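Local coordinates for protein proteasome accessory factor B/C (PafBC) (Paenarthrobacter aurescens, PDB 6SJ9) that probably acts as a transcriptional regulator of the bacterial DNA damage response, joining winged helix-turn-helix and WYL domains in one chain, at residues A[247-252]-A[297-302]; A[251-256]-A[274-279]; A[344-349]-A[575-580]. All coordinates share one frame; numbering follows the deposited sequence.

Contact 1: residues A[247-252]-A[297-302]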
ATOM      1  N   ALA A 247     -11.034  14.129  18.959  1.00 66.19           N
ATOM      2  CA  ALA A 247      -9.828  13.960  19.756  1.00 65.17           C
ATOM      3  C   ALA A 247      -9.097  15.292  19.922  1.00 67.22           C
ATOM      4  O   ALA A 247      -9.109  16.137  19.026  1.00 66.07           O
ATOM      5  CB  ALA A 247      -8.903  12.931  19.094  1.00 59.54           C
ATOM      6  N   THR A 248      -8.441  15.468  21.074  1.00 68.32           N
ATOM      7  CA  THR A 248      -7.641  16.656  21.363  1.00 71.90           C
ATOM      8  C   THR A 248      -6.202  16.206  21.597  1.00 75.25           C
ATOM      9  O   THR A 248      -5.932  15.395  22.495  1.00 72.71           O
ATOM     10  CB  THR A 248      -8.185  17.418  22.570  1.00 77.10           C
ATOM     11  OG1 THR A 248      -9.590  17.638  22.397  1.00 80.34           O
ATOM     12  CG2 THR A 248      -7.514  18.780  22.698  1.00 79.18           C
ATOM     13  N   LEU A 249      -5.286  16.712  20.771  1.00 76.01           N
ATOM     14  CA  LEU A 249      -3.921  16.219  20.728  1.00 69.88           C
ATOM     15  C   LEU A 249      -2.945  17.377  20.855  1.00 73.79           C
ATOM     16  O   LEU A 249      -3.168  18.458  20.296  1.00 76.44           O
ATOM     17  CB  LEU A 249      -3.656  15.459  19.423  1.00 59.35           C
ATOM     18  CG  LEU A 249      -4.652  14.362  19.052  1.00 59.07           C
ATOM     19  CD1 LEU A 249      -4.273  13.779  17.685  1.00 53.20           C
ATOM     20  CD2 LEU A 249      -4.761  13.261  20.122  1.00 56.01           C
ATOM     21  N   VAL A 250      -1.872  17.149  21.608  1.00 75.01           N
ATOM     22  CA  VAL A 250      -0.716  18.035  21.633  1.00 76.61           C
ATOM     23  C   VAL A 250       0.397  17.346  20.863  1.00 72.46           C
ATOM     24  O   VAL A 250       0.808  16.243  21.234  1.00 69.41           O
ATOM     25  CB  VAL A 250      -0.273  18.364  23.065  1.00 77.79           C
ATOM     26  CG1 VAL A 250       1.031  19.099  23.020  1.00 81.03           C
ATOM     27  CG2 VAL A 250      -1.328  19.191  23.775  1.00 76.43           C
ATOM     28  N   ILE A 251       0.915  18.022  19.833  1.00 72.31           N
ATOM     29  CA  ILE A 251       1.912  17.480  18.917  1.00 71.41           C
ATOM     30  C   ILE A 251       3.079  18.452  18.761  1.00 76.36           C
ATOM     31  O   ILE A 251       2.918  19.669  18.873  1.00 79.57           O
ATOM     32  CB  ILE A 251       1.310  17.193  17.527  1.00 71.68           C
ATOM     33  CG1 ILE A 251       0.793  18.487  16.906  1.00 73.45           C
ATOM     34  CG2 ILE A 251       0.174  16.197  17.616  1.00 70.72           C
ATOM     35  CD1 ILE A 251       0.279  18.294  15.503  1.00 73.09           C
ATOM     36  N   ASP A 252       4.269  17.900  18.528  1.00 75.94           N
ATOM     37  CA  ASP A 252       5.455  18.713  18.269  1.00 76.00           C
ATOM     38  C   ASP A 252       5.280  19.516  16.981  1.00 79.09           C
ATOM     39  O   ASP A 252       4.795  19.002  15.965  1.00 75.97           O
ATOM     40  CB  ASP A 252       6.690  17.825  18.146  1.00 73.46           C
ATOM     41  CG  ASP A 252       7.011  17.089  19.432  1.00 79.82           C
ATOM     42  OD1 ASP A 252       6.306  17.308  20.441  1.00 84.76           O
ATOM     43  OD2 ASP A 252       7.960  16.278  19.428  1.00 80.73           O
ATOM     44  N   PRO A 297       6.713   9.909  21.236  1.00 65.38           N
ATOM     45  CA  PRO A 297       6.751  11.169  21.993  1.00 68.94           C
ATOM     46  C   PRO A 297       6.323  12.386  21.186  1.00 67.52           C
ATOM     47  O   PRO A 297       6.123  13.435  21.780  1.00 72.11           O
ATOM     48  CB  PRO A 297       8.220  11.280  22.410  1.00 70.61           C
ATOM     49  CG  PRO A 297       8.935  10.631  21.258  1.00 67.63           C
ATOM     50  CD  PRO A 297       8.063   9.476  20.823  1.00 63.94           C
ATOM     51  N   HIS A 298       6.127  12.278  19.872  1.00 66.12           N
ATOM     52  CA  HIS A 298       5.686  13.436  19.100  1.00 65.48           C
ATOM     53  C   HIS A 298       4.242  13.838  19.370  1.00 64.40           C
ATOM     54  O   HIS A 298       3.806  14.869  18.864  1.00 67.07           O
ATOM     55  CB  HIS A 298       5.856  13.168  17.614  1.00 66.42           C
ATOM     56  CG  HIS A 298       7.275  12.992  17.189  1.00 72.28           C
ATOM     57  ND1 HIS A 298       8.335  13.568  17.867  1.00 75.06           N
ATOM     58  CD2 HIS A 298       7.817  12.290  16.162  1.00 71.64           C
ATOM     59  CE1 HIS A 298       9.467  13.233  17.269  1.00 74.45           C
ATOM     60  NE2 HIS A 298       9.180  12.461  16.230  1.00 73.57           N
ATOM     61  N   VAL A 299       3.497  13.080  20.160  1.00 63.20           N
ATOM     62  CA  VAL A 299       2.090  13.371  20.396  1.00 63.10           C
ATOM     63  C   VAL A 299       1.740  12.946  21.809  1.00 66.55           C
ATOM     64  O   VAL A 299       2.265  11.958  22.333  1.00 69.12           O
ATOM     65  CB  VAL A 299       1.174  12.681  19.338  1.00 60.20           C
ATOM     66  CG1 VAL A 299       1.329  11.130  19.339  1.00 55.95           C
ATOM     67  CG2 VAL A 299      -0.291  13.063  19.549  1.00 59.48           C
ATOM     68  N   LYS A 300       0.857  13.716  22.421  1.00 68.13           N
ATOM     69  CA  LYS A 300       0.188  13.356  23.655  1.00 70.30           C
ATOM     70  C   LYS A 300      -1.306  13.511  23.442  1.00 71.54           C
ATOM     71  O   LYS A 300      -1.751  14.534  22.913  1.00 73.73           O
ATOM     72  CB  LYS A 300       0.627  14.249  24.839  1.00 70.72           C
ATOM     73  CG  LYS A 300      -0.128  13.950  26.121  1.00 69.80           C
ATOM     74  CD  LYS A 300       0.194  15.006  27.186  1.00 73.74           C
ATOM     75  CE  LYS A 300      -0.388  14.682  28.555  1.00 76.31           C
ATOM     76  NZ  LYS A 300      -0.174  15.830  29.534  1.00 82.36           N
ATOM     77  N   VAL A 301      -2.066  12.480  23.781  1.00 71.46           N
ATOM     78  CA  VAL A 301      -3.520  12.586  23.800  1.00 71.32           C
ATOM     79  C   VAL A 301      -3.908  13.353  25.061  1.00 76.32           C
ATOM     80  O   VAL A 301      -3.593  12.919  26.176  1.00 80.28           O
ATOM     81  CB  VAL A 301      -4.186  11.203  23.791  1.00 67.17           C
ATOM     82  CG1 VAL A 301      -5.698  11.345  23.919  1.00 66.25           C
ATOM     83  CG2 VAL A 301      -3.829  10.426  22.543  1.00 61.26           C
ATOM     84  N   THR A 302      -4.555  14.510  24.901  1.00 75.42           N
ATOM     85  CA  THR A 302      -5.123  15.108  26.102  1.00 79.13           C
ATOM     86  C   THR A 302      -6.532  14.584  26.367  1.00 78.31           C
ATOM     87  O   THR A 302      -6.916  14.432  27.531  1.00 81.02           O
ATOM     88  CB  THR A 302      -5.103  16.640  26.047  1.00 81.82           C
ATOM     89  OG1 THR A 302      -5.884  17.104  24.944  1.00 83.45           O
ATOM     90  CG2 THR A 302      -3.667  17.162  25.919  1.00 79.37           C
TER
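The backbone oxygen T248 O is gripped twice by T302: the amide T302 N donates to it at 2.9 Å, and the hydroxyl T302 OG1 adds a weak bond at 3.0 Å. That hydroxyl arrives because chi1 of T302 (61°) sets OG1 between the backbone N and the carbonyl carbon, while CG2, anti to the carbonyl carbon, meets V250 CG2 at 3.8 Å. V250 and K300 form the hydrogen-bonded pair of this antiparallel match, exchanging N-H and C=O in both directions, with V250 N to K300 O at 2.9 Å. This is the edge of the four-stranded antiparallel sheet of the WCX domain, whose 2-3-1-4 strand order fits a ferredoxin-like fold, strand 299-303 lying beside the first strand. On one face L249 and V301 run side by side, CD2 to CG2, and I251 CG2 touches V299 CG2 at 3.7 Å; L259 and helix 305-323 pack against this face. At the far end, D252 N bonds to H298 O, and H298 ND1 donates to D252 OD2 at 3.1 Å from above the carboxylate plane, the carboxylate and imidazole planes being 67° apart. D252 OD1 is in a salt bridge with R275 of the neighbouring strand 275-282. An alanine in place of D252 would probably leave H298 ND1 without its acceptor and the guanidinium of R275 without this counter-charge.

Contact 2: residues A[251-256]-A[274-279]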
ATOM      1  N   ILE A 251       0.915  18.022  19.833  1.00 72.31           N
ATOM      2  CA  ILE A 251       1.912  17.480  18.917  1.00 71.41           C
ATOM      3  C   ILE A 251       3.079  18.452  18.761  1.00 76.36           C
ATOM      4  O   ILE A 251       2.918  19.669  18.873  1.00 79.57           O
ATOM      5  CB  ILE A 251       1.310  17.193  17.527  1.00 71.68           C
ATOM      6  CG1 ILE A 251       0.793  18.487  16.906  1.00 73.45           C
ATOM      7  CG2 ILE A 251       0.174  16.197  17.616  1.00 70.72           C
ATOM      8  CD1 ILE A 251       0.279  18.294  15.503  1.00 73.09           C
ATOM      9  N   ASP A 252       4.269  17.900  18.528  1.00 75.94           N
ATOM     10  CA  ASP A 252       5.455  18.713  18.269  1.00 76.00           C
ATOM     11  C   ASP A 252       5.280  19.516  16.981  1.00 79.09           C
ATOM     12  O   ASP A 252       4.795  19.002  15.965  1.00 75.97           O
ATOM     13  CB  ASP A 252       6.690  17.825  18.146  1.00 73.46           C
ATOM     14  CG  ASP A 252       7.011  17.089  19.432  1.00 79.82           C
ATOM     15  OD1 ASP A 252       6.306  17.308  20.441  1.00 84.76           O
ATOM     16  OD2 ASP A 252       7.960  16.278  19.428  1.00 80.73           O
ATOM     17  N   LYS A 253       5.717  20.772  17.010  1.00 85.72           N
ATOM     18  CA  LYS A 253       5.657  21.607  15.818  1.00 91.21           C
ATOM     19  C   LYS A 253       6.492  21.022  14.691  1.00 95.96           C
ATOM     20  O   LYS A 253       7.499  20.353  14.919  1.00 95.21           O
ATOM     21  CB  LYS A 253       6.144  23.015  16.135  1.00 92.00           C
ATOM     22  CG  LYS A 253       5.147  23.811  16.938  1.00 92.91           C
ATOM     23  CD  LYS A 253       5.574  25.232  17.103  1.00 94.88           C
ATOM     24  CE  LYS A 253       4.498  26.044  17.819  1.00 97.32           C
ATOM     25  NZ  LYS A 253       3.541  26.711  16.882  1.00 96.59           N
ATOM     26  N   ASP A 254       6.009  21.207  13.465  1.00103.05           N
ATOM     27  CA  ASP A 254       6.680  20.738  12.255  1.00109.43           C
ATOM     28  C   ASP A 254       6.794  19.213  12.176  1.00110.80           C
ATOM     29  O   ASP A 254       7.642  18.694  11.440  1.00113.21           O
ATOM     30  CB  ASP A 254       8.054  21.391  12.094  1.00119.05           C
ATOM     31  CG  ASP A 254       7.969  22.906  12.053  1.00126.47           C
ATOM     32  OD1 ASP A 254       7.262  23.415  11.159  1.00127.57           O
ATOM     33  OD2 ASP A 254       8.588  23.585  12.908  1.00129.58           O
ATOM     34  N   LYS A 255       5.955  18.472  12.901  1.00106.46           N
ATOM     35  CA  LYS A 255       5.976  17.014  12.854  1.00 92.41           C
ATOM     36  C   LYS A 255       4.581  16.460  12.579  1.00 80.75           C
ATOM     37  O   LYS A 255       3.568  17.142  12.746  1.00 77.32           O
ATOM     38  CB  LYS A 255       6.521  16.409  14.151  1.00 89.80           C
ATOM     39  CG  LYS A 255       7.986  16.683  14.396  1.00 91.10           C
ATOM     40  CD  LYS A 255       8.823  16.065  13.278  1.00 89.61           C
ATOM     41  CE  LYS A 255      10.031  15.343  13.842  1.00 90.03           C
ATOM     42  NZ  LYS A 255      10.711  16.227  14.824  1.00 93.93           N
ATOM     43  N   LEU A 256       4.547  15.204  12.132  1.00 75.78           N
ATOM     44  CA  LEU A 256       3.303  14.459  11.968  1.00 69.98           C
ATOM     45  C   LEU A 256       2.430  15.103  10.883  1.00 72.58           C
ATOM     46  O   LEU A 256       1.324  15.604  11.122  1.00 71.84           O
ATOM     47  CB  LEU A 256       2.568  14.369  13.310  1.00 65.55           C
ATOM     48  CG  LEU A 256       3.421  13.973  14.520  1.00 61.36           C
ATOM     49  CD1 LEU A 256       2.543  13.685  15.718  1.00 58.75           C
ATOM     50  CD2 LEU A 256       4.300  12.785  14.207  1.00 60.70           C
ATOM     51  N   GLY A 274       7.075  24.970  21.466  1.00118.09           N
ATOM     52  CA  GLY A 274       7.286  24.169  20.276  1.00111.94           C
ATOM     53  C   GLY A 274       6.286  23.058  20.048  1.00105.85           C
ATOM     54  O   GLY A 274       6.594  22.103  19.328  1.00103.45           O
ATOM     55  N   ARG A 275       5.083  23.157  20.623  1.00103.12           N
ATOM     56  CA  ARG A 275       4.048  22.154  20.407  1.00 96.14           C
ATOM     57  C   ARG A 275       2.731  22.861  20.107  1.00 94.59           C
ATOM     58  O   ARG A 275       2.447  23.940  20.625  1.00 96.29           O
ATOM     59  CB  ARG A 275       3.864  21.205  21.635  1.00 91.74           C
ATOM     60  CG  ARG A 275       5.086  20.346  21.999  1.00 87.78           C
ATOM     61  CD  ARG A 275       4.738  19.246  23.002  1.00 85.42           C
ATOM     62  NE  ARG A 275       4.749  17.932  22.358  1.00 76.71           N
ATOM     63  CZ  ARG A 275       4.380  16.780  22.930  1.00 73.17           C
ATOM     64  NH1 ARG A 275       3.938  16.740  24.186  1.00 73.16           N
ATOM     65  NH2 ARG A 275       4.456  15.644  22.226  1.00 67.67           N
ATOM     66  N   ASP A 276       1.906  22.195  19.313  1.00 90.23           N
ATOM     67  CA  ASP A 276       0.591  22.640  18.891  1.00 89.87           C
ATOM     68  C   ASP A 276      -0.492  21.827  19.579  1.00 91.03           C
ATOM     69  O   ASP A 276      -0.276  20.682  19.986  1.00 92.12           O
ATOM     70  CB  ASP A 276       0.430  22.469  17.376  1.00 87.03           C
ATOM     71  CG  ASP A 276       1.297  23.417  16.581  1.00 85.95           C
ATOM     72  OD1 ASP A 276       1.523  24.552  17.049  1.00 90.38           O
ATOM     73  OD2 ASP A 276       1.742  23.014  15.480  1.00 81.77           O
ATOM     74  N   ARG A 277      -1.683  22.403  19.652  1.00 91.46           N
ATOM     75  CA  ARG A 277      -2.847  21.676  20.127  1.00 91.97           C
ATOM     76  C   ARG A 277      -3.823  21.596  18.962  1.00 87.67           C
ATOM     77  O   ARG A 277      -4.332  22.623  18.509  1.00 88.59           O
ATOM     78  CB  ARG A 277      -3.450  22.377  21.348  1.00 97.62           C
ATOM     79  CG  ARG A 277      -4.675  21.737  21.953  1.00102.46           C
ATOM     80  CD  ARG A 277      -5.238  22.647  23.031  1.00109.93           C
ATOM     81  NE  ARG A 277      -6.333  22.046  23.798  1.00113.95           N
ATOM     82  CZ  ARG A 277      -7.628  22.272  23.600  1.00116.01           C
ATOM     83  NH1 ARG A 277      -8.526  21.673  24.379  1.00117.19           N
ATOM     84  NH2 ARG A 277      -8.032  23.080  22.628  1.00116.15           N
ATOM     85  N   ILE A 278      -4.106  20.379  18.491  1.00 82.08           N
ATOM     86  CA  ILE A 278      -5.032  20.188  17.382  1.00 74.78           C
ATOM     87  C   ILE A 278      -6.179  19.303  17.832  1.00 74.67           C
ATOM     88  O   ILE A 278      -6.073  18.535  18.791  1.00 76.19           O
ATOM     89  CB  ILE A 278      -4.366  19.570  16.133  1.00 67.05           C
ATOM     90  CG1 ILE A 278      -3.858  18.153  16.439  1.00 60.03           C
ATOM     91  CG2 ILE A 278      -3.296  20.452  15.608  1.00 64.90           C
ATOM     92  CD1 ILE A 278      -3.415  17.376  15.201  1.00 58.93           C
ATOM     93  N   THR A 279      -7.264  19.375  17.070  1.00 72.60           N
ATOM     94  CA  THR A 279      -8.381  18.457  17.181  1.00 71.91           C
ATOM     95  C   THR A 279      -8.498  17.689  15.875  1.00 70.86           C
ATOM     96  O   THR A 279      -8.202  18.222  14.801  1.00 71.30           O
ATOM     97  CB  THR A 279      -9.699  19.205  17.491  1.00 78.31           C
ATOM     98  OG1 THR A 279      -9.833  20.335  16.618  1.00 82.82           O
ATOM     99  CG2 THR A 279      -9.701  19.735  18.917  1.00 79.82           C
TER
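D252 and R275 set their flat groups 55° apart, the guanidinium reaching a single carboxylate oxygen. NE of R275 meets D252 OD1 nearly along its C-O bond in a salt bridge, though the modelled separation of 2.5 Å is too short for its exact length to be trusted; NH2 adds a weak bond to the same oxygen. The bend at chi3 of R275 (108°) brings NE round to this position. K253 takes another course: its CG and CD lie against the G274 peptide, and only then does the chain bend at chi4 (-92°), bringing NZ to D276 OD1 at 3.0 Å on the syn side. K253 and D276 cross at about a right angle, as do I251 and I278, whose CD1 atoms touch at 3.8 Å. Backbone bonds hold the frame in the sheet of the ferredoxin-like fold: I251 and D276 are a hydrogen-bonded pair, and K253 N donates to G274 O at 2.8 Å as the chain leaves its strand through a type II turn. K253 NZ also binds D268, and D276 OD2 binds R260. The lysine NZ therefore bridges the carboxylates of D268 and D276, which lie close together, and would be expected to offset their mutual repulsion.

Contact 3: residues A[344-349]-A[575-580]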
ATOM      1  N   THR A 344       7.354  -9.520  -3.139  1.00 37.84           N
ATOM      2  CA  THR A 344       6.379  -9.594  -4.219  1.00 35.33           C
ATOM      3  C   THR A 344       7.038  -9.492  -5.582  1.00 33.98           C
ATOM      4  O   THR A 344       7.851  -8.603  -5.820  1.00 37.75           O
ATOM      5  CB  THR A 344       5.384  -8.472  -4.000  1.00 39.03           C
ATOM      6  OG1 THR A 344       4.931  -8.604  -2.646  1.00 40.15           O
ATOM      7  CG2 THR A 344       4.178  -8.575  -4.992  1.00 33.19           C
ATOM      8  N   SER A 345       6.685 -10.401  -6.474  1.00 32.21           N
ATOM      9  CA  SER A 345       7.201 -10.439  -7.837  1.00 37.31           C
ATOM     10  C   SER A 345       6.228  -9.807  -8.839  1.00 36.40           C
ATOM     11  O   SER A 345       5.072  -9.534  -8.552  1.00 35.18           O
ATOM     12  CB  SER A 345       7.463 -11.890  -8.267  1.00 39.69           C
ATOM     13  OG  SER A 345       6.234 -12.597  -8.265  1.00 39.68           O
ATOM     14  N   GLU A 346       6.724  -9.615 -10.051  1.00 33.89           N
ATOM     15  CA  GLU A 346       5.863  -9.151 -11.141  1.00 40.50           C
ATOM     16  C   GLU A 346       4.763 -10.176 -11.468  1.00 38.02           C
ATOM     17  O   GLU A 346       3.632  -9.787 -11.732  1.00 33.63           O
ATOM     18  CB  GLU A 346       6.708  -8.836 -12.376  1.00 35.29           C
ATOM     19  CG  GLU A 346       7.607  -7.623 -12.103  1.00 35.38           C
ATOM     20  CD  GLU A 346       8.380  -7.122 -13.341  1.00 42.49           C
ATOM     21  OE1 GLU A 346       8.558  -7.920 -14.271  1.00 44.25           O
ATOM     22  OE2 GLU A 346       8.749  -5.939 -13.392  1.00 44.03           O
ATOM     23  N   ASP A 347       5.059 -11.480 -11.439  1.00 34.42           N
ATOM     24  CA  ASP A 347       3.993 -12.471 -11.643  1.00 43.34           C
ATOM     25  C   ASP A 347       2.869 -12.295 -10.611  1.00 38.36           C
ATOM     26  O   ASP A 347       1.683 -12.336 -10.944  1.00 35.04           O
ATOM     27  CB  ASP A 347       4.551 -13.904 -11.533  1.00 46.45           C
ATOM     28  CG  ASP A 347       5.304 -14.368 -12.802  1.00 53.43           C
ATOM     29  OD1 ASP A 347       5.242 -13.661 -13.830  1.00 54.33           O
ATOM     30  OD2 ASP A 347       5.951 -15.468 -12.759  1.00 56.90           O
ATOM     31  N   GLN A 348       3.234 -12.065  -9.356  1.00 34.62           N
ATOM     32  CA  GLN A 348       2.214 -11.925  -8.323  1.00 35.32           C
ATOM     33  C   GLN A 348       1.412 -10.636  -8.509  1.00 37.59           C
ATOM     34  O   GLN A 348       0.185 -10.617  -8.319  1.00 35.10           O
ATOM     35  CB  GLN A 348       2.875 -11.977  -6.936  1.00 36.16           C
ATOM     36  CG  GLN A 348       1.913 -11.908  -5.778  1.00 41.74           C
ATOM     37  CD  GLN A 348       2.595 -12.250  -4.458  1.00 46.04           C
ATOM     38  OE1 GLN A 348       3.812 -12.048  -4.305  1.00 47.99           O
ATOM     39  NE2 GLN A 348       1.826 -12.783  -3.514  1.00 44.98           N
ATOM     40  N   LEU A 349       2.081  -9.558  -8.899  1.00 31.23           N
ATOM     41  CA  LEU A 349       1.348  -8.329  -9.154  1.00 38.58           C
ATOM     42  C   LEU A 349       0.400  -8.498 -10.320  1.00 37.14           C
ATOM     43  O   LEU A 349      -0.745  -8.068 -10.243  1.00 33.96           O
ATOM     44  CB  LEU A 349       2.294  -7.170  -9.441  1.00 39.76           C
ATOM     45  CG  LEU A 349       3.033  -6.811  -8.153  1.00 43.08           C
ATOM     46  CD1 LEU A 349       4.168  -6.057  -8.653  1.00 31.46           C
ATOM     47  CD2 LEU A 349       2.232  -5.995  -7.127  1.00 37.84           C
ATOM     48  N   PRO A 575      12.070 -10.491  -7.062  1.00 46.03           N
ATOM     49  CA  PRO A 575      11.089  -9.491  -6.675  1.00 38.81           C
ATOM     50  C   PRO A 575      10.879  -8.459  -7.786  1.00 39.25           C
ATOM     51  O   PRO A 575      11.761  -8.172  -8.598  1.00 38.49           O
ATOM     52  CB  PRO A 575      11.699  -8.874  -5.418  1.00 34.58           C
ATOM     53  CG  PRO A 575      12.737  -9.891  -4.932  1.00 35.64           C
ATOM     54  CD  PRO A 575      13.257 -10.496  -6.182  1.00 40.92           C
ATOM     55  N   ALA A 576       9.685  -7.891  -7.797  1.00 34.94           N
ATOM     56  CA  ALA A 576       9.445  -6.756  -8.657  1.00 34.18           C
ATOM     57  C   ALA A 576      10.252  -5.556  -8.141  1.00 35.54           C
ATOM     58  O   ALA A 576      10.785  -5.563  -7.023  1.00 35.58           O
ATOM     59  CB  ALA A 576       7.962  -6.436  -8.641  1.00 28.77           C
ATOM     60  N   ARG A 577      10.310  -4.506  -8.948  1.00 32.65           N
ATOM     61  CA  ARG A 577      11.329  -3.491  -8.764  1.00 38.87           C
ATOM     62  C   ARG A 577      11.238  -2.759  -7.423  1.00 43.15           C
ATOM     63  O   ARG A 577      12.274  -2.345  -6.888  1.00 42.62           O
ATOM     64  CB  ARG A 577      11.259  -2.490  -9.910  1.00 39.90           C
ATOM     65  CG  ARG A 577      11.922  -2.993 -11.146  1.00 39.02           C
ATOM     66  CD  ARG A 577      11.705  -1.966 -12.289  1.00 40.53           C
ATOM     67  NE  ARG A 577      10.348  -2.045 -12.832  1.00 42.92           N
ATOM     68  CZ  ARG A 577       9.955  -1.421 -13.951  1.00 46.58           C
ATOM     69  NH1 ARG A 577      10.825  -0.684 -14.648  1.00 42.89           N
ATOM     70  NH2 ARG A 577       8.703  -1.552 -14.391  1.00 42.46           N
ATOM     71  N   LEU A 578      10.035  -2.523  -6.892  1.00 39.73           N
ATOM     72  CA  LEU A 578       9.915  -1.842  -5.603  1.00 35.82           C
ATOM     73  C   LEU A 578      10.065  -2.788  -4.427  1.00 36.03           C
ATOM     74  O   LEU A 578       9.819  -2.368  -3.288  1.00 39.18           O
ATOM     75  CB  LEU A 578       8.547  -1.131  -5.481  1.00 35.14           C
ATOM     76  CG  LEU A 578       8.444   0.066  -6.413  1.00 38.46           C
ATOM     77  CD1 LEU A 578       7.065   0.713  -6.371  1.00 36.38           C
ATOM     78  CD2 LEU A 578       9.534   1.074  -5.953  1.00 40.95           C
ATOM     79  N   PHE A 579      10.357  -4.063  -4.668  1.00 38.08           N
ATOM     80  CA  PHE A 579      10.399  -5.054  -3.607  1.00 37.96           C
ATOM     81  C   PHE A 579      11.769  -5.730  -3.399  1.00 38.80           C
ATOM     82  O   PHE A 579      11.908  -6.561  -2.481  1.00 38.45           O
ATOM     83  CB  PHE A 579       9.309  -6.099  -3.869  1.00 35.80           C
ATOM     84  CG  PHE A 579       7.896  -5.542  -3.788  1.00 36.06           C
ATOM     85  CD1 PHE A 579       7.287  -5.008  -4.895  1.00 33.54           C
ATOM     86  CD2 PHE A 579       7.228  -5.478  -2.566  1.00 37.75           C
ATOM     87  CE1 PHE A 579       5.997  -4.511  -4.855  1.00 33.30           C
ATOM     88  CE2 PHE A 579       5.894  -5.007  -2.490  1.00 35.67           C
ATOM     89  CZ  PHE A 579       5.279  -4.502  -3.643  1.00 34.77           C
ATOM     90  N   THR A 580      12.774  -5.434  -4.219  1.00 38.28           N
ATOM     91  CA  THR A 580      14.098  -6.050  -4.010  1.00 39.65           C
ATOM     92  C   THR A 580      14.727  -5.532  -2.720  1.00 38.89           C
ATOM     93  O   THR A 580      14.452  -4.409  -2.312  1.00 42.44           O
ATOM     94  CB  THR A 580      15.034  -5.788  -5.196  1.00 39.33           C
ATOM     95  OG1 THR A 580      15.131  -4.387  -5.446  1.00 41.98           O
ATOM     96  CG2 THR A 580      14.527  -6.453  -6.452  1.00 38.32           C
TER
HETATM   97  O   HOH W   1       9.026  -4.278 -11.632  1.00 42.28           O
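The torsions of F579 bring its ring to T344: chi1 (-65°) places CG anti to the carbonyl carbon, and chi2 (89°) turns the ring so that one face receives T344. The CB of T344 stands 3.7 Å from the ring centroid, only 7° off the normal, a CH-pi contact, and OG1 lies over the same ring near CE2. The carbonyl beside it is engaged as well: A576 N donates to T344 O at 2.8 Å, in the carbonyl plane and on a lone pair. A576 CB then fits against the start of helix 346-360, touching E346 CG at 3.7 Å and L349 CD1 at 3.8 Å. That helix is N-capped by S345, whose OG accepts from Q348 N at 3.2 Å. The contact thus fastens the entry to a helix of the PafC helix-turn-helix region to the loop between strands 562-563 and 586-592, with L107 and R110 of helix 95-118 against F579. E346 and R577 carry opposite charges too far apart for a salt bridge, OE2 to NE being 4.2 Å. A water lies between them, accepting from R577 N and from R577 NE (2.9 Å) and donating to E346 OE2 over a doubtfully short distance. E346 is paired with R526 and R577 with D442; if that short bond is real, the water would link the two ion pairs into one polar network.

Contacts 1 and 2 belong to one sheet and share I251 and D252; their centres lie about 7 Å apart. Strand 245-252 is central to both, meeting 299-303 along one edge and 275-282 along the other, and the D252 carboxylate serves both contacts, OD2 toward H298 just before strand 299-303 and OD1 toward R275. L249 O and I278 N, 2.8 Å apart, probably add a hydrogen bond that ties the contacts together directly. Contact 3 stands apart, on the opposite side of the chain's centre: its centre is about 38 Å from either of the others, and its nearest atoms are about 24 Å from contact 1 and 23 Å from contact 2. A thiocyanate ion, probably from the crystallisation liquor, sits about 4 Å from the A576 side chain there.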